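Side-chain contacts in pyridine synthase TbtD (PDB 5WA4), which probably catalyses a formal [4+2] aza-cycloaddition that builds the pyridine core of the thiopeptide antibiotic thiomuracin: residues E[74-79]-E[121-126]; E[13-18]-E[81-86]. One frame throughout, in Å; residues are numbered along the deposited sequence.

Contact 1: E[74-79]-E[121-126]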
loop_
_atom_site.group_PDB
_atom_site.type_symbol
_atom_site.label_atom_id
_atom_site.label_comp_id
_atom_site.label_asym_id
_atom_site.label_seq_id
_atom_site.Cartn_x
_atom_site.Cartn_y
_atom_site.Cartn_z
ATOM N N ALA E 74 -50.434 14.564 -20.733
ATOM C CA ALA E 74 -49.963 15.904 -20.381
ATOM C C ALA E 74 -48.467 16.056 -20.667
ATOM O O ALA E 74 -47.957 17.170 -20.805
ATOM C CB ALA E 74 -50.267 16.211 -18.906
ATOM N N ILE E 75 -47.771 14.926 -20.750
ATOM C CA ILE E 75 -46.363 14.917 -21.116
ATOM C C ILE E 75 -46.228 15.063 -22.626
ATOM O O ILE E 75 -45.543 15.966 -23.095
ATOM C CB ILE E 75 -45.656 13.629 -20.606
ATOM C CG1 ILE E 75 -45.159 13.856 -19.173
ATOM C CG2 ILE E 75 -44.491 13.213 -21.508
ATOM C CD1 ILE E 75 -44.941 12.578 -18.379
ATOM N N GLU E 76 -46.904 14.207 -23.390
ATOM C CA GLU E 76 -46.814 14.282 -24.844
ATOM C C GLU E 76 -47.377 15.601 -25.390
ATOM O O GLU E 76 -46.870 16.140 -26.372
ATOM C CB GLU E 76 -47.527 13.099 -25.490
ATOM C CG GLU E 76 -47.670 13.207 -27.010
ATOM C CD GLU E 76 -46.380 13.617 -27.717
ATOM O OE1 GLU E 76 -45.310 13.084 -27.350
ATOM O OE2 GLU E 76 -46.440 14.485 -28.629
ATOM N N HIS E 77 -48.402 16.148 -24.748
ATOM C CA HIS E 77 -48.954 17.401 -25.247
ATOM C C HIS E 77 -48.086 18.609 -24.869
ATOM O O HIS E 77 -47.674 19.377 -25.744
ATOM C CB HIS E 77 -50.393 17.607 -24.750
ATOM C CG HIS E 77 -51.062 18.822 -25.321
ATOM N ND1 HIS E 77 -51.148 19.057 -26.679
ATOM C CD2 HIS E 77 -51.682 19.866 -24.719
ATOM C CE1 HIS E 77 -51.784 20.197 -26.886
ATOM N NE2 HIS E 77 -52.122 20.706 -25.715
ATOM N N VAL E 78 -47.801 18.776 -23.580
ATOM C CA VAL E 78 -47.103 19.974 -23.116
ATOM C C VAL E 78 -45.591 19.892 -23.334
ATOM O O VAL E 78 -44.964 20.898 -23.670
ATOM C CB VAL E 78 -47.371 20.243 -21.620
ATOM C CG1 VAL E 78 -46.606 21.485 -21.140
ATOM C CG2 VAL E 78 -48.857 20.371 -21.360
ATOM N N VAL E 79 -45.002 18.707 -23.142
ATOM C CA VAL E 79 -43.566 18.532 -23.389
ATOM C C VAL E 79 -43.340 18.430 -24.889
ATOM O O VAL E 79 -42.520 19.159 -25.439
ATOM C CB VAL E 79 -42.958 17.283 -22.673
ATOM C CG1 VAL E 79 -41.480 17.171 -22.951
ATOM C CG2 VAL E 79 -43.172 17.368 -21.181
ATOM N N ASN E 121 -34.565 15.420 -29.498
ATOM C CA ASN E 121 -35.914 15.976 -29.443
ATOM C C ASN E 121 -37.063 14.966 -29.405
ATOM O O ASN E 121 -38.216 15.360 -29.583
ATOM C CB ASN E 121 -36.136 16.917 -30.636
ATOM C CG ASN E 121 -35.117 18.020 -30.699
ATOM O OD1 ASN E 121 -35.161 18.963 -29.908
ATOM N ND2 ASN E 121 -34.187 17.914 -31.646
ATOM N N THR E 122 -36.765 13.683 -29.184
ATOM C CA THR E 122 -37.822 12.675 -29.006
ATOM C C THR E 122 -38.184 12.422 -27.537
ATOM O O THR E 122 -37.428 12.767 -26.632
ATOM C CB THR E 122 -37.435 11.321 -29.627
ATOM O OG1 THR E 122 -36.191 10.877 -29.074
ATOM C CG2 THR E 122 -37.303 11.441 -31.119
ATOM N N ILE E 123 -39.347 11.806 -27.323
ATOM C CA ILE E 123 -39.825 11.404 -26.001
ATOM C C ILE E 123 -40.053 9.910 -25.966
ATOM O O ILE E 123 -40.832 9.382 -26.753
ATOM C CB ILE E 123 -41.144 12.108 -25.615
ATOM C CG1 ILE E 123 -40.878 13.563 -25.232
ATOM C CG2 ILE E 123 -41.824 11.374 -24.474
ATOM C CD1 ILE E 123 -42.130 14.352 -24.901
ATOM N N HIS E 124 -39.375 9.221 -25.056
ATOM C CA HIS E 124 -39.552 7.782 -24.924
ATOM C C HIS E 124 -40.077 7.456 -23.531
ATOM O O HIS E 124 -39.569 7.964 -22.525
ATOM C CB HIS E 124 -38.240 7.047 -25.189
ATOM C CG HIS E 124 -37.586 7.422 -26.478
ATOM N ND1 HIS E 124 -37.781 6.713 -27.646
ATOM C CD2 HIS E 124 -36.745 8.438 -26.787
ATOM C CE1 HIS E 124 -37.082 7.273 -28.619
ATOM N NE2 HIS E 124 -36.444 8.321 -28.125
ATOM N N ALA E 125 -41.120 6.636 -23.481
ATOM C CA ALA E 125 -41.630 6.117 -22.226
ATOM C C ALA E 125 -40.813 4.875 -21.898
ATOM O O ALA E 125 -40.682 3.984 -22.745
ATOM C CB ALA E 125 -43.115 5.799 -22.328
ATOM N N GLU E 126 -40.239 4.829 -20.693
ATOM C CA GLU E 126 -39.239 3.811 -20.362
ATOM C C GLU E 126 -39.771 2.759 -19.393
ATOM O O GLU E 126 -39.079 1.789 -19.070
ATOM C CB GLU E 126 -37.958 4.463 -19.794
ATOM C CG GLU E 126 -37.024 5.101 -20.859
ATOM C CD GLU E 126 -35.686 5.578 -20.298
ATOM O OE1 GLU E 126 -35.576 5.789 -19.074
ATOM O OE2 GLU E 126 -34.730 5.730 -21.080
#
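The hydroxyl OG1 of T122 is held twice, by NE2 of H124 at 2.7 Å and by the backbone O of P119, while I123, the residue between T122 and H124, sends its side chain across to I75, E76 and V79. In the H124 bond OG1 is tilted 33° out of the imidazole plane. Beyond it the contact is apolar and turns on a single methyl. CD1 of I123 rests 3.5 Å from CG1 of V79, the two side chains crossing obliquely, and CG2 of I75 follows at 4.3 Å. An extended outer chain, with CD1 anti to CA (chi2 177°), carries the methyl that far. The axes of 74-79 and 123-126 run nearly antiparallel (161°) and approach to 10.3 Å. Strand 55-62, helix 64-85 and strand 123-128 form a β-α-β crossover, the second half of a ferredoxin-like βαββαβ fold whose outermost strands are 44-49 and 123-128. Isoleucine suits this position: its beta branch is at home in a strand, and its length lets CD1 span the gap between sheet and helix. V79 and I75, one turn apart, both turn beta-branched side chains toward the strand; V79 also leans on A33 of helix 22-35, and I75 on F13. At the exposed margin E76 bends back so that OE1 stands 4.2 Å from the same methyl, and it also touches R84.

Contact 2: E[13-18]-E[81-86]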
loop_
_atom_site.group_PDB
_atom_site.type_symbol
_atom_site.label_atom_id
_atom_site.label_comp_id
_atom_site.label_asym_id
_atom_site.label_seq_id
_atom_site.Cartn_x
_atom_site.Cartn_y
_atom_site.Cartn_z
ATOM N N PHE E 13 -39.671 8.342 -17.838
ATOM C CA PHE E 13 -39.731 8.960 -19.152
ATOM C C PHE E 13 -38.362 9.490 -19.553
ATOM O O PHE E 13 -37.617 10.000 -18.713
ATOM C CB PHE E 13 -40.769 10.082 -19.165
ATOM C CG PHE E 13 -42.190 9.587 -19.240
ATOM C CD1 PHE E 13 -42.716 9.133 -20.438
ATOM C CD2 PHE E 13 -42.991 9.556 -18.110
ATOM C CE1 PHE E 13 -44.020 8.667 -20.510
ATOM C CE2 PHE E 13 -44.296 9.093 -18.178
ATOM C CZ PHE E 13 -44.807 8.645 -19.378
ATOM N N ARG E 14 -38.032 9.353 -20.836
ATOM C CA ARG E 14 -36.799 9.904 -21.373
ATOM C C ARG E 14 -37.067 11.041 -22.383
ATOM O O ARG E 14 -37.667 10.810 -23.433
ATOM C CB ARG E 14 -35.970 8.810 -22.041
ATOM C CG ARG E 14 -34.566 9.294 -22.396
ATOM C CD ARG E 14 -33.801 8.413 -23.364
ATOM N NE ARG E 14 -32.635 9.137 -23.870
ATOM C CZ ARG E 14 -31.399 9.030 -23.384
ATOM N NH1 ARG E 14 -31.150 8.213 -22.366
ATOM N NH2 ARG E 14 -30.410 9.737 -23.913
ATOM N N VAL E 15 -36.609 12.255 -22.066
ATOM C CA VAL E 15 -36.698 13.402 -22.974
ATOM C C VAL E 15 -35.335 13.855 -23.520
ATOM O O VAL E 15 -34.607 14.562 -22.825
ATOM C CB VAL E 15 -37.322 14.619 -22.266
ATOM C CG1 VAL E 15 -37.580 15.745 -23.260
ATOM C CG2 VAL E 15 -38.580 14.213 -21.526
ATOM N N ASP E 16 -34.998 13.483 -24.755
ATOM C CA ASP E 16 -33.727 13.903 -25.369
ATOM C C ASP E 16 -33.718 15.373 -25.813
ATOM O O ASP E 16 -34.644 15.846 -26.473
ATOM C CB ASP E 16 -33.394 13.014 -26.572
ATOM C CG ASP E 16 -33.110 11.573 -26.178
ATOM O OD1 ASP E 16 -34.070 10.776 -26.063
ATOM O OD2 ASP E 16 -31.926 11.234 -26.003
ATOM N N TYR E 17 -32.658 16.090 -25.465
ATOM C CA TYR E 17 -32.571 17.504 -25.792
ATOM C C TYR E 17 -31.104 17.925 -25.778
ATOM O O TYR E 17 -30.664 18.677 -24.916
ATOM C CB TYR E 17 -33.397 18.294 -24.796
ATOM C CG TYR E 17 -33.814 19.684 -25.200
ATOM C CD1 TYR E 17 -34.597 19.914 -26.328
ATOM C CD2 TYR E 17 -33.462 20.769 -24.410
ATOM C CE1 TYR E 17 -34.989 21.195 -26.662
ATOM C CE2 TYR E 17 -33.845 22.057 -24.730
ATOM C CZ TYR E 17 -34.612 22.274 -25.849
ATOM O OH TYR E 17 -34.980 23.578 -26.130
ATOM N N HIS E 18 -30.360 17.418 -26.754
ATOM C CA HIS E 18 -28.900 17.462 -26.751
ATOM C C HIS E 18 -28.242 18.840 -26.605
ATOM O O HIS E 18 -27.485 19.074 -25.661
ATOM C CB HIS E 18 -28.388 16.797 -28.027
ATOM C CG HIS E 18 -28.851 15.381 -28.180
ATOM N ND1 HIS E 18 -28.827 14.715 -29.385
ATOM C CD2 HIS E 18 -29.340 14.509 -27.272
ATOM C CE1 HIS E 18 -29.287 13.487 -29.213
ATOM N NE2 HIS E 18 -29.604 13.333 -27.943
ATOM N N GLY E 81 -45.060 19.614 -27.037
ATOM C CA GLY E 81 -45.341 20.957 -27.502
ATOM C C GLY E 81 -44.135 21.870 -27.439
ATOM O O GLY E 81 -43.945 22.725 -28.314
ATOM N N TYR E 82 -43.320 21.710 -26.401
ATOM C CA TYR E 82 -42.081 22.469 -26.305
ATOM C C TYR E 82 -41.123 22.026 -27.398
ATOM O O TYR E 82 -40.474 22.852 -28.048
ATOM C CB TYR E 82 -41.429 22.299 -24.937
ATOM C CG TYR E 82 -40.095 23.006 -24.805
ATOM C CD1 TYR E 82 -38.911 22.406 -25.237
ATOM C CD2 TYR E 82 -40.017 24.276 -24.251
ATOM C CE1 TYR E 82 -37.699 23.055 -25.121
ATOM C CE2 TYR E 82 -38.801 24.934 -24.132
ATOM C CZ TYR E 82 -37.649 24.320 -24.570
ATOM O OH TYR E 82 -36.446 24.970 -24.449
ATOM N N LEU E 83 -41.045 20.714 -27.593
ATOM C CA LEU E 83 -40.085 20.113 -28.515
ATOM C C LEU E 83 -40.263 20.606 -29.941
ATOM O O LEU E 83 -39.290 20.798 -30.660
ATOM C CB LEU E 83 -40.191 18.585 -28.443
ATOM C CG LEU E 83 -39.217 17.903 -27.465
ATOM C CD1 LEU E 83 -39.198 18.595 -26.124
ATOM C CD2 LEU E 83 -39.650 16.464 -27.249
ATOM N N ARG E 84 -41.510 20.830 -30.335
ATOM C CA ARG E 84 -41.805 21.347 -31.664
ATOM C C ARG E 84 -41.458 22.836 -31.733
ATOM O O ARG E 84 -40.905 23.312 -32.724
ATOM C CB ARG E 84 -43.277 21.118 -32.004
ATOM C CG ARG E 84 -43.512 20.346 -33.301
ATOM C CD ARG E 84 -44.055 18.935 -33.019
ATOM N NE ARG E 84 -45.169 18.975 -32.071
ATOM C CZ ARG E 84 -45.706 17.911 -31.480
ATOM N NH1 ARG E 84 -45.263 16.684 -31.756
ATOM N NH2 ARG E 84 -46.713 18.077 -30.629
ATOM N N ALA E 85 -41.765 23.555 -30.655
ATOM C CA ALA E 85 -41.626 25.006 -30.604
ATOM C C ALA E 85 -40.180 25.514 -30.487
ATOM O O ALA E 85 -39.858 26.566 -31.024
ATOM C CB ALA E 85 -42.457 25.554 -29.450
ATOM N N ARG E 86 -39.322 24.795 -29.765
ATOM C CA ARG E 86 -37.928 25.213 -29.597
ATOM C C ARG E 86 -36.945 24.040 -29.718
ATOM O O ARG E 86 -36.141 23.811 -28.815
ATOM C CB ARG E 86 -37.729 25.903 -28.237
ATOM C CG ARG E 86 -38.625 27.126 -27.993
ATOM C CD ARG E 86 -37.834 28.442 -27.920
ATOM N NE ARG E 86 -37.399 28.811 -26.572
ATOM C CZ ARG E 86 -36.150 29.146 -26.254
ATOM N NH1 ARG E 86 -35.207 29.135 -27.183
ATOM N NH2 ARG E 86 -35.836 29.480 -25.007
#
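Y17, just past the end of strand 9-16, faces the last turn of helix 64-85, its CA 8.4 Å from that of L83, the nearest such pair. The phenol is swung toward the helix by a chi1 of -160°, with CG anti to the backbone N, and its OH reaches two oxygens: OH of Y82 at 2.6 Å and the backbone O of R86 at 2.9 Å. That carbonyl lies at the edge of the Y17 ring, in its plane. The two phenols cross at about a right angle, their ring planes inclined at 64° and their centroids 5.4 Å apart; Y17 OH comes to the edge of the Y82 ring, one face of which is topped by CB of R86. Tyrosine suits both places, giving a buried apolar ring that still ends in a polar group. Further up the strand V15 and L83 add a looser apolar touch, CG1 to CD1 at 4.4 Å, with L25 of helix 22-35 also against V15 and Y17. Within the strand R14 grips D16 side-on, NE to OD1 at 3.1 Å and NH2 to OD2 at 3.0 Å, and S118 OG also bonds OD1, which probably offsets the cost of burying the charges. The R86 side chain turns elsewhere, to a salt bridge with D24. R86 is the first residue to leave the helical conformation, so its carbonyl sits at the helix end, where it would probably be a good acceptor. One Y17 proton cannot serve both oxygens: if it goes to R86 O, the proton between the two phenols must come from Y82.

Contacts 1 and 2 lie along one helix, 64-85, with centres 7 Å apart, and both reach the same sheet through neighbouring strands. Strands 9-16 and 123-128 are joined directly: O of H124 lies 2.7 Å from N of R14, and O of T122 3.2 Å from N of D16, both probable hydrogen bonds. At the helix L83 belongs to both interfaces, touching V15 in contact 2 and I123 of contact 1, so a chain of apolar contacts links V79, I123, L83 and V15. Contact 1 is only partly buried, whereas contact 2 is buried and more polar. No other protein chain of the assembly touches either one.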